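Local atomic coordinates of putative DNA-binding protein (Bacteroides fragilis, PDB entry 3BS3), a protein that probably binds DNA through a helix-turn-helix domain of the XRE family. Residues M33-S36 and R42-S45. Residues are numbered along the deposited sequence; the frame is centred on the assembly and turned at random. Where two conformers were deposited one is given.
With SO4 (sulfate ion), chain B.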
# COMPACT_ATOMS: atom_id res chain seq x y z
N MSE A 33 9.51 -3.70 -13.08
CA MSE A 33 9.16 -2.52 -12.32
C MSE A 33 10.25 -1.51 -12.11
O MSE A 33 10.00 -0.43 -11.54
CB MSE A 33 8.63 -2.95 -11.00
CG MSE A 33 7.34 -3.59 -11.19
SE MSE A 33 6.94 -4.04 -9.45
CE MSE A 33 6.28 -2.32 -8.80
N GLY A 34 11.44 -1.83 -12.60
CA GLY A 34 12.61 -0.95 -12.45
C GLY A 34 13.03 -0.84 -11.00
O GLY A 34 13.49 0.22 -10.55
N LYS A 35 12.87 -1.93 -10.25
CA LYS A 35 13.25 -1.98 -8.85
C LYS A 35 14.31 -3.06 -8.62
O LYS A 35 14.50 -3.93 -9.49
CB LYS A 35 12.03 -2.24 -7.97
CG LYS A 35 10.98 -1.14 -8.12
CD LYS A 35 10.11 -1.03 -6.92
CE LYS A 35 9.15 0.13 -7.09
NZ LYS A 35 9.80 1.44 -6.87
N SER A 36 14.99 -3.00 -7.48
CA SER A 36 16.03 -4.00 -7.18
C SER A 36 15.35 -5.33 -6.85
O SER A 36 14.20 -5.35 -6.40
CB SER A 36 16.92 -3.55 -6.02
OG SER A 36 16.18 -3.56 -4.81
N ARG A 42 11.91 -8.57 -0.49
CA ARG A 42 11.42 -8.09 0.81
C ARG A 42 9.90 -7.94 0.82
O ARG A 42 9.25 -8.20 1.83
CB ARG A 42 12.11 -6.80 1.21
CG ARG A 42 13.57 -7.04 1.67
CD ARG A 42 14.28 -5.75 1.96
NE ARG A 42 13.66 -5.02 3.07
CZ ARG A 42 13.87 -5.28 4.37
NH1 ARG A 42 14.68 -6.25 4.76
NH2 ARG A 42 13.25 -4.55 5.29
N TRP A 43 9.33 -7.52 -0.30
CA TRP A 43 7.87 -7.55 -0.41
C TRP A 43 7.39 -9.01 -0.32
O TRP A 43 6.41 -9.31 0.39
CB TRP A 43 7.38 -6.98 -1.74
CG TRP A 43 7.66 -5.53 -1.94
CD1 TRP A 43 8.14 -4.66 -1.01
CD2 TRP A 43 7.46 -4.79 -3.14
NE1 TRP A 43 8.27 -3.40 -1.56
CE2 TRP A 43 7.86 -3.46 -2.87
CE3 TRP A 43 6.99 -5.12 -4.42
CZ2 TRP A 43 7.81 -2.45 -3.84
CZ3 TRP A 43 6.93 -4.11 -5.39
CH2 TRP A 43 7.35 -2.79 -5.09
N CYS A 44 8.08 -9.92 -1.02
CA CYS A 44 7.61 -11.32 -1.08
C CYS A 44 7.60 -11.95 0.31
O CYS A 44 6.68 -12.71 0.67
CB CYS A 44 8.46 -12.16 -2.02
SG CYS A 44 7.96 -11.81 -3.67
N SER A 45 8.63 -11.65 1.10
CA SER A 45 8.73 -12.18 2.45
C SER A 45 7.92 -11.37 3.47
O SER A 45 7.92 -11.67 4.65
CB SER A 45 10.20 -12.21 2.87
OG SER A 45 10.69 -10.89 3.00
S SO4 B . 14.25 0.39 -5.47
O1 SO4 B . 15.47 1.11 -5.12
O2 SO4 B . 13.85 0.79 -6.82
O3 SO4 B . 14.50 -1.04 -5.43
O4 SO4 B . 13.19 0.74 -4.52
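Met33 and Lys35 meet the indole of Trp43 in an apolar contact inside the helix-turn-helix motif, where the end of helix 26-33 and the turn after it pack against the last turn of helix 37-44, which corresponds to the recognition helix of XRE-family proteins. Two approaches to the six-membered ring define it. The selenomethionine Met33 comes in at the edge: its SE stands 5.3 Å from the centroid of the Trp43 six-membered ring and 78° off the ring normal, a Met-aromatic contact. A bend at chi3 (80°) brings CE into the ring plane, 3.9 Å from Trp43 CH2. Lys35 crosses the indole at about a right angle, with its CD 3.8 Å and its CE 4.0 Å from the same CH2, whereas NZ has no ring atom within 4.2 Å. Helix 52-62 adjoins the contact: its Met54 touches both Lys35 and Trp43, and Val58 and Leu61 touch Met33. The turn itself is shaped by Gly34, whose positive phi ends helix 26-33 in a Schellman motif, and by Ser36, the N-cap of helix 37-44. A sulfate, probably from the crystallisation liquor, sits at that N-terminus, also bonded by Thr39; Ser36 N donates to its O3 at 2.9 Å, nearly straight at 174°.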